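Local structure of cytochrome C, class II (4ULV) at residues Glu57-Gly62 and Ala72-Asp77. The protein binds a covalently attached heme c and probably takes part in electron transfer or the sensing of diatomic gases, as a class II cytochrome c. Numbering follows the deposited sequence.
With HEC (heme c), chain C; SO4 (sulfate ion), chain G.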
ATOM      1  N   GLU A  57      -9.688   7.284   0.591  1.00  8.97           N
ATOM      2  CA  GLU A  57      -9.430   8.426   1.476  1.00  8.25           C
ATOM      3  C   GLU A  57      -8.965   9.668   0.695  1.00  9.38           C
ATOM      4  O   GLU A  57      -9.245  10.799   1.135  1.00  9.69           O
ATOM      5  CB  GLU A  57      -8.398   8.034   2.502  1.00  9.13           C
ATOM      6  CG  GLU A  57      -8.174   9.131   3.569  1.00  8.89           C
ATOM      7  CD  GLU A  57      -7.240   8.779   4.683  1.00 11.81           C
ATOM      8  OE1 GLU A  57      -6.757   7.602   4.719  1.00 10.91           O
ATOM      9  OE2 GLU A  57      -7.067   9.652   5.582  1.00 11.52           O
ATOM     10  N   GLY A  58      -8.270   9.456  -0.410  1.00  9.81           N
ATOM     11  CA  GLY A  58      -7.808  10.596  -1.190  1.00  9.59           C
ATOM     12  C   GLY A  58      -8.859  11.345  -1.992  1.00  9.53           C
ATOM     13  O   GLY A  58      -8.533  12.411  -2.538  1.00 11.16           O
ATOM     14  N   PHE A  59     -10.072  10.820  -2.148  1.00 10.18           N
ATOM     15  CA  PHE A  59     -11.079  11.458  -3.005  1.00  9.71           C
ATOM     16  C   PHE A  59     -11.880  12.563  -2.325  1.00 10.67           C
ATOM     17  O   PHE A  59     -13.122  12.504  -2.188  1.00 12.67           O
ATOM     18  CB  PHE A  59     -11.957  10.409  -3.646  1.00  9.20           C
ATOM     19  CG  PHE A  59     -11.245   9.625  -4.718  1.00  9.63           C
ATOM     20  CD1 PHE A  59     -11.166  10.098  -6.028  1.00  9.58           C
ATOM     21  CD2 PHE A  59     -10.568   8.421  -4.396  1.00  9.66           C
ATOM     22  CE1 PHE A  59     -10.465   9.381  -6.957  1.00 10.63           C
ATOM     23  CE2 PHE A  59      -9.876   7.732  -5.370  1.00  8.24           C
ATOM     24  CZ  PHE A  59      -9.835   8.222  -6.668  1.00  8.76           C
ATOM     25  N   ILE A  60     -11.127  13.578  -1.891  1.00 10.51           N
ATOM     26  CA  ILE A  60     -11.685  14.699  -1.156  1.00 11.49           C
ATOM     27  C   ILE A  60     -12.396  15.665  -2.095  1.00 13.61           C
ATOM     28  O   ILE A  60     -12.010  15.815  -3.306  1.00 14.27           O
ATOM     29  CB  ILE A  60     -10.604  15.375  -0.262  1.00 10.79           C
ATOM     30  CG1 ILE A  60      -9.557  16.094  -1.150  1.00 12.80           C
ATOM     31  CG2 ILE A  60      -9.947  14.310   0.613  1.00 13.97           C
ATOM     32  CD1 ILE A  60      -8.591  16.894  -0.289  1.00 15.52           C
ATOM     33  N   ALA A  61     -13.393  16.362  -1.561  1.00 14.12           N
ATOM     34  CA  ALA A  61     -14.085  17.377  -2.343  1.00 15.36           C
ATOM     35  C   ALA A  61     -13.126  18.398  -2.960  1.00 17.10           C
ATOM     36  O   ALA A  61     -12.179  18.852  -2.307  1.00 16.71           O
ATOM     37  CB  ALA A  61     -15.143  18.092  -1.508  1.00 20.19           C
ATOM     38  N   GLY A  62     -13.392  18.757  -4.225  1.00 20.00           N
ATOM     39  CA  GLY A  62     -12.582  19.758  -4.946  1.00 15.94           C
ATOM     40  C   GLY A  62     -11.347  19.206  -5.637  1.00 14.86           C
ATOM     41  O   GLY A  62     -10.691  19.936  -6.408  1.00 19.56           O
ATOM     42  N   ALA A  72     -14.788  14.981 -12.295  1.00 13.02           N
ATOM     43  CA  ALA A  72     -15.741  15.659 -11.432  1.00 13.54           C
ATOM     44  C   ALA A  72     -16.974  14.838 -11.074  1.00 12.24           C
ATOM     45  O   ALA A  72     -17.523  14.987  -9.981  1.00 14.98           O
ATOM     46  CB  ALA A  72     -16.153  16.996 -12.074  1.00 16.86           C
ATOM     47  N   LYS A  73     -17.383  13.967 -11.982  1.00 13.51           N
ATOM     48  CA  LYS A  73     -18.499  12.999 -11.794  1.00 12.83           C
ATOM     49  C   LYS A  73     -18.453  12.238 -10.467  1.00 12.13           C
ATOM     50  O   LYS A  73     -19.501  11.935  -9.889  1.00 13.30           O
ATOM     51  CB  LYS A  73     -18.626  11.959 -12.986  1.00 17.30           C
ATOM     52  CG  LYS A  73     -20.000  11.298 -13.149  1.00 24.19           C
ATOM     53  CD  LYS A  73     -20.020  10.283 -14.306  1.00 37.81           C
ATOM     54  CE  LYS A  73     -19.413  10.779 -15.605  1.00 46.77           C
ATOM     55  N   ILE A  74     -17.240  11.939  -9.987  1.00 10.72           N
ATOM     56  CA  ILE A  74     -17.103  11.220  -8.709  1.00 10.96           C
ATOM     57  C   ILE A  74     -17.905  11.882  -7.587  1.00 10.89           C
ATOM     58  O   ILE A  74     -18.547  11.223  -6.784  1.00 13.64           O
ATOM     59  CB  ILE A  74     -15.620  11.119  -8.344  1.00 10.13           C
ATOM     60  CG1 ILE A  74     -14.895  10.231  -9.338  1.00 10.78           C
ATOM     61  CG2 ILE A  74     -15.416  10.720  -6.874  1.00  8.53           C
ATOM     62  CD1 ILE A  74     -13.412  10.184  -9.202  1.00 12.53           C
ATOM     63  N   TRP A  75     -17.831  13.202  -7.540  1.00 12.07           N
ATOM     64  CA  TRP A  75     -18.428  13.953  -6.477  1.00 13.81           C
ATOM     65  C   TRP A  75     -19.910  14.252  -6.689  1.00 19.35           C
ATOM     66  O   TRP A  75     -20.646  14.483  -5.732  1.00 32.28           O
ATOM     67  CB  TRP A  75     -17.600  15.214  -6.179  1.00 15.12           C
ATOM     68  CG  TRP A  75     -16.267  14.798  -5.569  1.00 13.52           C
ATOM     69  CD1 TRP A  75     -16.008  14.498  -4.238  1.00 12.46           C
ATOM     70  CD2 TRP A  75     -15.054  14.531  -6.276  1.00 12.53           C
ATOM     71  NE1 TRP A  75     -14.745  14.050  -4.102  1.00 13.05           N
ATOM     72  CE2 TRP A  75     -14.124  14.058  -5.333  1.00 12.66           C
ATOM     73  CE3 TRP A  75     -14.678  14.625  -7.623  1.00 12.00           C
ATOM     74  CZ2 TRP A  75     -12.854  13.692  -5.675  1.00 12.81           C
ATOM     75  CZ3 TRP A  75     -13.397  14.254  -7.963  1.00 12.89           C
ATOM     76  CH2 TRP A  75     -12.496  13.808  -7.000  1.00 11.59           C
ATOM     77  N   GLN A  76     -20.365  14.150  -7.930  1.00 14.44           N
ATOM     78  CA  GLN A  76     -21.791  14.248  -8.174  1.00 19.13           C
ATOM     79  C   GLN A  76     -22.518  12.995  -7.757  1.00 19.52           C
ATOM     80  O   GLN A  76     -23.662  13.080  -7.244  1.00 28.17           O
ATOM     81  CB  GLN A  76     -22.114  14.525  -9.628  1.00 26.65           C
ATOM     82  CG  GLN A  76     -23.612  14.533  -9.814  1.00 31.90           C
ATOM     83  CD  GLN A  76     -24.046  15.370 -10.937  0.50 23.67           C
ATOM     84  OE1 GLN A  76     -23.750  15.055 -12.098  0.50 29.54           O
ATOM     85  NE2 GLN A  76     -24.814  16.410 -10.632  0.50 62.46           N
ATOM     86  N   ASP A  77     -21.883  11.847  -7.997  1.00 11.12           N
ATOM     87  CA  ASP A  77     -22.428  10.534  -7.785  0.50  8.77           C
ATOM     88  C   ASP A  77     -21.583   9.757  -6.745  1.00 11.23           C
ATOM     89  O   ASP A  77     -21.163   8.618  -7.036  1.00 11.63           O
ATOM     90  CB  ASP A  77     -22.443   9.849  -9.143  0.50  8.91           C
ATOM     91  CG  ASP A  77     -23.473  10.494 -10.098  0.50 12.52           C
ATOM     92  OD1 ASP A  77     -24.303  11.305  -9.640  0.50 17.42           O
ATOM     93  OD2 ASP A  77     -23.503  10.130 -11.262  0.50 16.65           O
TER
HETATM   94 FE   HEC C 129      -8.029   2.706 -10.682  1.00 10.11          FE
HETATM   95  CHA HEC C 129      -6.208   5.558 -11.266  1.00 10.84           C
HETATM   96  CHB HEC C 129      -5.347   0.850 -11.529  1.00  9.06           C
HETATM   97  CHC HEC C 129      -9.599  -0.059  -9.492  1.00  9.45           C
HETATM   98  CHD HEC C 129     -10.674   4.609  -9.731  1.00  8.68           C
HETATM   99  NA  HEC C 129      -6.077   3.167 -11.268  1.00  9.71           N
HETATM  100  C1A HEC C 129      -5.507   4.368 -11.485  1.00  9.47           C
HETATM  101  C2A HEC C 129      -4.186   4.244 -11.937  1.00 10.58           C
HETATM  102  C3A HEC C 129      -3.944   2.909 -12.012  1.00 10.00           C
HETATM  103  C4A HEC C 129      -5.141   2.252 -11.581  1.00  9.52           C
HETATM  104  CMA HEC C 129      -2.691   2.246 -12.474  1.00 10.94           C
HETATM  105  CAA HEC C 129      -3.242   5.403 -12.283  1.00 10.55           C
HETATM  106  CBA HEC C 129      -2.474   5.848 -11.022  1.00 10.95           C
HETATM  107  CGA HEC C 129      -1.447   6.939 -11.311  1.00 14.79           C
HETATM  108  O1A HEC C 129      -1.849   8.083 -11.505  1.00 18.70           O
HETATM  109  O2A HEC C 129      -0.246   6.626 -11.293  1.00 22.51           O
HETATM  110  NB  HEC C 129      -7.523   0.719 -10.429  1.00  9.90           N
HETATM  111  C1B HEC C 129      -6.428   0.094 -10.947  1.00  9.80           C
HETATM  112  C2B HEC C 129      -6.504  -1.305 -10.919  1.00  9.43           C
HETATM  113  C3B HEC C 129      -7.716  -1.513 -10.329  1.00  8.96           C
HETATM  114  C4B HEC C 129      -8.337  -0.301 -10.040  1.00  9.07           C
HETATM  115  CMB HEC C 129      -5.546  -2.276 -11.481  1.00 10.56           C
HETATM  116  CAB HEC C 129      -8.405  -2.828 -10.010  1.00  9.67           C
HETATM  117  CBB HEC C 129      -7.485  -3.937  -9.516  1.00  9.97           C
HETATM  118  NC  HEC C 129      -9.836   2.311  -9.686  1.00  9.34           N
HETATM  119  C1C HEC C 129     -10.365   1.073  -9.337  1.00  8.64           C
HETATM  120  C2C HEC C 129     -11.665   1.222  -8.819  1.00  8.59           C
HETATM  121  C3C HEC C 129     -11.982   2.578  -8.866  1.00  9.51           C
HETATM  122  C4C HEC C 129     -10.800   3.195  -9.424  1.00  9.35           C
HETATM  123  CMC HEC C 129     -12.519   0.043  -8.342  1.00  8.90           C
HETATM  124  CAC HEC C 129     -13.243   3.296  -8.498  1.00 10.14           C
HETATM  125  CBC HEC C 129     -14.155   2.722  -7.456  1.00  9.88           C
HETATM  126  ND  HEC C 129      -8.378   4.753 -10.487  1.00  9.35           N
HETATM  127  C1D HEC C 129      -9.536   5.337 -10.213  1.00  9.75           C
HETATM  128  C2D HEC C 129      -9.510   6.747 -10.424  1.00  9.93           C
HETATM  129  C3D HEC C 129      -8.214   7.016 -10.761  1.00  9.65           C
HETATM  130  C4D HEC C 129      -7.550   5.766 -10.856  1.00 10.67           C
HETATM  131  CMD HEC C 129     -10.598   7.719 -10.217  1.00 10.70           C
HETATM  132  CAD HEC C 129      -7.613   8.369 -10.978  1.00  8.98           C
HETATM  133  CBD HEC C 129      -6.805   8.869  -9.778  1.00  9.38           C
HETATM  134  CGD HEC C 129      -6.180  10.260  -9.997  1.00 10.29           C
HETATM  135  O1D HEC C 129      -5.640  10.467 -11.142  1.00 12.10           O
HETATM  136  O2D HEC C 129      -6.325  11.068  -9.068  1.00 11.27           O
HETATM  137  S   SO4 G 133     -13.735  16.265   2.360  1.00 18.56           S
HETATM  138  O1  SO4 G 133     -13.003  17.504   2.135  1.00 22.30           O
HETATM  139  O2  SO4 G 133     -14.766  16.448   3.404  1.00 19.18           O
HETATM  140  O3  SO4 G 133     -12.780  15.252   2.812  1.00 30.30           O
HETATM  141  O4  SO4 G 133     -14.328  15.901   1.079  1.00 22.41           O
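The carbonyl oxygen of Phe59 takes the indole N-H of Trp75, with NE1 2.9 Å from Phe59 O and an N-H...O angle of 151°. The oxygen lies near the indole plane, whereas NE1 stands well above the carbonyl plane, 61° out of it. Lys78 adds a weak hydrogen bond to the same oxygen. With CG of Trp75 anti to the carbonyl carbon (chi1 -69°), the ring system starts out beside the backbone N. The two side chains cross at about a right angle: indole CZ2 comes within 4.0 Å of Phe59 CB and lies at the phenyl edge, near its plane. Phe59 centres an inverse gamma turn, closed by a weak bond from Ile60 N to Gly58 O (2.9 Å), in the loop joining helix 38-51 to helix 73-76 of this cytochrome c' four-helix bundle. Its CE1 lies 3.7 Å from the heme methyl CMD. Ile74 CD1 approaches both, lying 3.8 Å from Phe59 CE1 and also touching heme CMD, so Phe59 and Ile74 together line this side of the heme pocket. Ile74 CG2 sits over the centre of one indole face, 3.8 Å above its plane. A leucine in place of Trp75 has no N-H to give, so Phe59 O would probably be held less firmly, and a gap would be likely to open beside Phe59 CB.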